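Long-range contact in fatty acid synthase 1, isoform A (Drosophila melanogaster, PDB 6FN6), which probably builds long-chain saturated fatty acids from acetyl-CoA and malonyl-CoA with NADPH, represented here by its dehydratase, enoylreductase and ketoreductase modifying region: residues A301-R313 and V365-F378. Sequence-based numbering, arbitrary orientation.
Sequences AVKLKGVELANGR and VLKEPVEQNCHFVF
E308 lies opposite F378 in parallel pairing, bonded through its neighbours V307 and L309, the axes of strands 303-309 and 376-378 diverging by 19°. F378 is held through both its backbone N and O: N reaches V307 O at 3.0 Å and O receives L309 N at 3.0 Å, both nearly straight. Earlier the ladder is looser, with weak bonds from F376 N to K305 O and V307 N to F376 O. Where the chain turns a corner, H375 N bonds to K305 O at 2.7 Å, and K305 N to H375 ND1 at 3.2 Å, approaching 37° out of the imidazole plane. L304 CD1 lies over one face of that ring in a CH-pi contact, offset toward its rim. F376 CG stands between the backbone N and the carbonyl carbon (chi1 68°), bringing the ring over strand 303-309, and G306 CA sits above its centre, 3.7 Å from the centroid; lacking a side chain, G306 lets the ring lie flat against the backbone. The extended K305 runs beside C374 to place NZ 2.8 Å from Q372 O, in the carbonyl plane, and in a salt bridge with E371 whose hydrogen bond, to OE2, is weak; R359 shares that carboxylate. On the face bearing V307 and V377, the valines lie side by side (CG2 to CG2, 3.8 Å), and the preceding loop brings V370 against V307 and L309. On the other face, E308 lies alongside F378, carboxylate perpendicular to the ring; E308 OE2 takes R313 NH2 at 2.8 Å, and helix 279-296 covers F376 and F378. With 303-309 and 374-380 as adjacent central strands and the antiparallel strand 438-445 inserted between 402-409 and 426-433, the sheet has class I methyltransferase topology, consistent with the pseudo-methyltransferase domain of animal fatty acid synthases.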
loop_
_atom_site.group_PDB
_atom_site.type_symbol
_atom_site.label_atom_id
_atom_site.label_comp_id
_atom_site.label_asym_id
_atom_site.label_seq_id
_atom_site.Cartn_x
_atom_site.Cartn_y
_atom_site.Cartn_z
ATOM N N ALA A 301 -70.179 -7.003 -18.301
ATOM C CA ALA A 301 -69.407 -7.428 -19.463
ATOM C C ALA A 301 -67.914 -7.465 -19.155
ATOM O O ALA A 301 -67.357 -6.513 -18.611
ATOM C CB ALA A 301 -69.678 -6.504 -20.643
ATOM N N VAL A 302 -67.276 -8.578 -19.502
ATOM C CA VAL A 302 -65.840 -8.740 -19.307
ATOM C C VAL A 302 -65.096 -8.352 -20.583
ATOM O O VAL A 302 -63.934 -7.947 -20.534
ATOM C CB VAL A 302 -65.483 -10.175 -18.867
ATOM C CG1 VAL A 302 -65.944 -11.190 -19.896
ATOM C CG2 VAL A 302 -63.987 -10.304 -18.618
ATOM N N LYS A 303 -65.763 -8.494 -21.726
ATOM C CA LYS A 303 -65.200 -8.061 -23.001
ATOM C C LYS A 303 -66.083 -6.999 -23.648
ATOM O O LYS A 303 -67.309 -7.113 -23.654
ATOM C CB LYS A 303 -65.039 -9.246 -23.960
ATOM C CG LYS A 303 -63.693 -9.955 -23.893
ATOM C CD LYS A 303 -63.658 -11.019 -22.809
ATOM C CE LYS A 303 -62.332 -11.770 -22.811
ATOM N NZ LYS A 303 -62.300 -12.867 -21.804
ATOM N N LEU A 304 -65.445 -5.962 -24.185
ATOM C CA LEU A 304 -66.154 -4.867 -24.840
ATOM C C LEU A 304 -65.789 -4.784 -26.323
ATOM O O LEU A 304 -64.637 -4.527 -26.674
ATOM C CB LEU A 304 -65.839 -3.543 -24.148
ATOM C CG LEU A 304 -66.902 -2.455 -24.297
ATOM C CD1 LEU A 304 -68.133 -2.802 -23.477
ATOM C CD2 LEU A 304 -66.346 -1.100 -23.891
ATOM N N LYS A 305 -66.776 -5.006 -27.187
ATOM C CA LYS A 305 -66.553 -5.035 -28.632
ATOM C C LYS A 305 -66.912 -3.699 -29.281
ATOM O O LYS A 305 -67.955 -3.120 -28.988
ATOM C CB LYS A 305 -67.371 -6.160 -29.270
ATOM C CG LYS A 305 -66.997 -6.464 -30.714
ATOM C CD LYS A 305 -67.836 -7.609 -31.265
ATOM C CE LYS A 305 -67.318 -8.096 -32.609
ATOM N NZ LYS A 305 -68.281 -9.025 -33.266
ATOM N N GLY A 306 -66.041 -3.216 -30.162
ATOM C CA GLY A 306 -66.287 -1.976 -30.876
ATOM C C GLY A 306 -65.568 -1.898 -32.210
ATOM O O GLY A 306 -64.648 -2.671 -32.473
ATOM N N VAL A 307 -65.996 -0.970 -33.062
ATOM C CA VAL A 307 -65.367 -0.776 -34.364
ATOM C C VAL A 307 -65.271 0.711 -34.690
ATOM O O VAL A 307 -65.987 1.528 -34.111
ATOM C CB VAL A 307 -66.135 -1.523 -35.474
ATOM C CG1 VAL A 307 -66.161 -3.018 -35.195
ATOM C CG2 VAL A 307 -67.552 -0.981 -35.611
ATOM N N GLU A 308 -64.383 1.054 -35.620
ATOM C CA GLU A 308 -64.256 2.428 -36.093
ATOM C C GLU A 308 -64.335 2.490 -37.613
ATOM O O GLU A 308 -63.506 1.912 -38.314
ATOM C CB GLU A 308 -62.943 3.053 -35.614
ATOM C CG GLU A 308 -62.536 4.302 -36.395
ATOM C CD GLU A 308 -61.368 5.039 -35.767
ATOM O OE1 GLU A 308 -60.552 4.394 -35.074
ATOM O OE2 GLU A 308 -61.262 6.269 -35.966
ATOM N N LEU A 309 -65.344 3.197 -38.110
ATOM C CA LEU A 309 -65.512 3.405 -39.542
ATOM C C LEU A 309 -64.499 4.438 -40.036
ATOM O O LEU A 309 -64.439 5.555 -39.521
ATOM C CB LEU A 309 -66.942 3.849 -39.846
ATOM C CG LEU A 309 -68.023 2.899 -39.320
ATOM C CD1 LEU A 309 -69.408 3.488 -39.521
ATOM C CD2 LEU A 309 -67.923 1.528 -39.981
ATOM N N ALA A 310 -63.706 4.056 -41.035
ATOM C CA ALA A 310 -62.591 4.879 -41.499
ATOM C C ALA A 310 -62.616 5.123 -43.009
ATOM O O ALA A 310 -61.586 5.020 -43.671
ATOM C CB ALA A 310 -61.271 4.230 -41.102
ATOM N N ASN A 311 -63.785 5.449 -43.552
ATOM C CA ASN A 311 -63.900 5.716 -44.984
ATOM C C ASN A 311 -63.597 7.176 -45.310
ATOM O O ASN A 311 -64.270 8.082 -44.821
ATOM C CB ASN A 311 -65.305 5.368 -45.482
ATOM C CG ASN A 311 -65.550 3.876 -45.544
ATOM O OD1 ASN A 311 -64.611 3.082 -45.596
ATOM N ND2 ASN A 311 -66.820 3.486 -45.545
ATOM N N GLY A 312 -62.581 7.397 -46.140
ATOM C CA GLY A 312 -62.201 8.743 -46.536
ATOM C C GLY A 312 -61.437 9.489 -45.461
ATOM O O GLY A 312 -61.580 10.702 -45.312
ATOM N N ARG A 313 -60.624 8.758 -44.706
ATOM C CA ARG A 313 -59.860 9.344 -43.610
ATOM C C ARG A 313 -58.395 8.896 -43.612
ATOM O O ARG A 313 -58.059 7.824 -44.108
ATOM C CB ARG A 313 -60.525 8.989 -42.276
ATOM C CG ARG A 313 -61.897 9.617 -42.094
ATOM C CD ARG A 313 -62.648 8.976 -40.945
ATOM N NE ARG A 313 -61.954 9.141 -39.670
ATOM C CZ ARG A 313 -62.118 8.343 -38.619
ATOM N NH1 ARG A 313 -62.956 7.316 -38.681
ATOM N NH2 ARG A 313 -61.442 8.570 -37.501
ATOM N N VAL A 365 -69.240 -0.498 -45.884
ATOM C CA VAL A 365 -70.285 -0.147 -44.928
ATOM C C VAL A 365 -71.629 0.086 -45.616
ATOM O O VAL A 365 -72.676 0.026 -44.971
ATOM C CB VAL A 365 -69.867 1.093 -44.104
ATOM C CG1 VAL A 365 -69.737 2.322 -44.998
ATOM C CG2 VAL A 365 -70.859 1.353 -42.977
ATOM N N LEU A 366 -71.607 0.346 -46.918
ATOM C CA LEU A 366 -72.844 0.533 -47.664
ATOM C C LEU A 366 -73.440 -0.829 -48.031
ATOM O O LEU A 366 -72.732 -1.715 -48.509
ATOM C CB LEU A 366 -72.610 1.380 -48.923
ATOM C CG LEU A 366 -72.263 2.861 -48.702
ATOM C CD1 LEU A 366 -70.789 3.046 -48.376
ATOM C CD2 LEU A 366 -72.654 3.705 -49.905
ATOM N N LYS A 367 -74.742 -0.982 -47.793
ATOM C CA LYS A 367 -75.489 -2.214 -48.097
ATOM C C LYS A 367 -75.241 -3.429 -47.193
ATOM O O LYS A 367 -75.980 -4.407 -47.300
ATOM C CB LYS A 367 -75.278 -2.641 -49.557
ATOM C CG LYS A 367 -76.451 -2.267 -50.463
ATOM C CD LYS A 367 -76.978 -3.500 -51.194
ATOM C CE LYS A 367 -78.370 -3.266 -51.764
ATOM N NZ LYS A 367 -78.898 -4.480 -52.441
ATOM N N GLU A 368 -74.235 -3.410 -46.322
ATOM C CA GLU A 368 -74.009 -4.584 -45.478
ATOM C C GLU A 368 -73.465 -4.203 -44.099
ATOM O O GLU A 368 -72.837 -3.156 -43.942
ATOM C CB GLU A 368 -73.040 -5.563 -46.159
ATOM C CG GLU A 368 -71.583 -5.117 -46.158
ATOM C CD GLU A 368 -70.680 -6.061 -46.934
ATOM O OE1 GLU A 368 -71.167 -7.123 -47.375
ATOM O OE2 GLU A 368 -69.481 -5.746 -47.094
ATOM N N PRO A 369 -73.712 -5.066 -43.094
ATOM C CA PRO A 369 -73.206 -4.878 -41.729
ATOM C C PRO A 369 -71.710 -5.126 -41.586
ATOM O O PRO A 369 -71.194 -6.107 -42.122
ATOM C CB PRO A 369 -74.001 -5.905 -40.922
ATOM C CG PRO A 369 -74.312 -6.978 -41.889
ATOM C CD PRO A 369 -74.521 -6.295 -43.207
ATOM N N VAL A 370 -71.026 -4.243 -40.867
ATOM C CA VAL A 370 -69.581 -4.348 -40.713
ATOM C C VAL A 370 -69.237 -5.509 -39.780
ATOM O O VAL A 370 -68.266 -6.230 -40.007
ATOM C CB VAL A 370 -68.981 -3.021 -40.200
ATOM C CG1 VAL A 370 -69.238 -1.906 -41.202
ATOM C CG2 VAL A 370 -69.556 -2.650 -38.834
ATOM N N GLU A 371 -70.036 -5.684 -38.730
ATOM C CA GLU A 371 -69.821 -6.762 -37.769
ATOM C C GLU A 371 -71.074 -6.975 -36.922
ATOM O O GLU A 371 -71.941 -6.108 -36.871
ATOM C CB GLU A 371 -68.614 -6.468 -36.880
ATOM C CG GLU A 371 -68.171 -7.666 -36.054
ATOM C CD GLU A 371 -66.669 -7.763 -35.906
ATOM O OE1 GLU A 371 -65.975 -6.749 -36.126
ATOM O OE2 GLU A 371 -66.178 -8.861 -35.568
ATOM N N GLN A 372 -71.163 -8.126 -36.263
ATOM C CA GLN A 372 -72.345 -8.469 -35.475
ATOM C C GLN A 372 -72.127 -8.289 -33.970
ATOM O O GLN A 372 -71.050 -8.566 -33.442
ATOM C CB GLN A 372 -72.781 -9.909 -35.775
ATOM C CG GLN A 372 -71.694 -10.961 -35.612
ATOM C CD GLN A 372 -72.211 -12.365 -35.875
ATOM O OE1 GLN A 372 -73.089 -12.567 -36.714
ATOM N NE2 GLN A 372 -71.667 -13.342 -35.158
ATOM N N ASN A 373 -73.174 -7.821 -33.295
ATOM C CA ASN A 373 -73.187 -7.662 -31.840
ATOM C C ASN A 373 -71.994 -6.891 -31.280
ATOM O O ASN A 373 -71.197 -7.435 -30.515
ATOM C CB ASN A 373 -73.243 -9.033 -31.171
ATOM C CG ASN A 373 -74.497 -9.801 -31.527
ATOM O OD1 ASN A 373 -75.593 -9.466 -31.076
ATOM N ND2 ASN A 373 -74.344 -10.843 -32.338
ATOM N N CYS A 374 -71.884 -5.624 -31.660
ATOM C CA CYS A 374 -70.878 -4.736 -31.091
ATOM C C CYS A 374 -71.480 -3.958 -29.925
ATOM O O CYS A 374 -72.692 -3.757 -29.868
ATOM C CB CYS A 374 -70.346 -3.772 -32.151
ATOM S SG CYS A 374 -69.488 -4.575 -33.516
ATOM N N HIS A 375 -70.638 -3.508 -29.000
ATOM C CA HIS A 375 -71.101 -2.651 -27.917
ATOM C C HIS A 375 -71.206 -1.206 -28.395
ATOM O O HIS A 375 -72.017 -0.433 -27.884
ATOM C CB HIS A 375 -70.169 -2.736 -26.706
ATOM C CG HIS A 375 -70.357 -3.971 -25.883
ATOM N ND1 HIS A 375 -69.766 -5.175 -26.197
ATOM C CD2 HIS A 375 -71.069 -4.186 -24.751
ATOM C CE1 HIS A 375 -70.106 -6.080 -25.296
ATOM N NE2 HIS A 375 -70.897 -5.505 -24.407
ATOM N N PHE A 376 -70.381 -0.839 -29.371
ATOM C CA PHE A 376 -70.449 0.496 -29.946
ATOM C C PHE A 376 -69.865 0.553 -31.351
ATOM O O PHE A 376 -69.125 -0.336 -31.770
ATOM C CB PHE A 376 -69.731 1.507 -29.045
ATOM C CG PHE A 376 -68.237 1.323 -28.982
ATOM C CD1 PHE A 376 -67.414 1.860 -29.959
ATOM C CD2 PHE A 376 -67.656 0.627 -27.934
ATOM C CE1 PHE A 376 -66.042 1.694 -29.900
ATOM C CE2 PHE A 376 -66.284 0.458 -27.869
ATOM C CZ PHE A 376 -65.476 0.996 -28.851
ATOM N N VAL A 377 -70.222 1.612 -32.070
ATOM C CA VAL A 377 -69.666 1.894 -33.384
ATOM C C VAL A 377 -69.294 3.368 -33.419
ATOM O O VAL A 377 -70.129 4.230 -33.143
ATOM C CB VAL A 377 -70.654 1.540 -34.514
ATOM C CG1 VAL A 377 -70.085 1.937 -35.871
ATOM C CG2 VAL A 377 -70.977 0.060 -34.492
ATOM N N PHE A 378 -68.039 3.654 -33.744
ATOM C CA PHE A 378 -67.593 5.033 -33.878
ATOM C C PHE A 378 -67.571 5.445 -35.345
ATOM O O PHE A 378 -67.193 4.661 -36.214
ATOM C CB PHE A 378 -66.209 5.225 -33.259
ATOM C CG PHE A 378 -65.678 6.623 -33.402
ATOM C CD1 PHE A 378 -66.049 7.614 -32.509
ATOM C CD2 PHE A 378 -64.814 6.948 -34.436
ATOM C CE1 PHE A 378 -65.566 8.902 -32.643
ATOM C CE2 PHE A 378 -64.327 8.234 -34.574
ATOM C CZ PHE A 378 -64.703 9.212 -33.676
#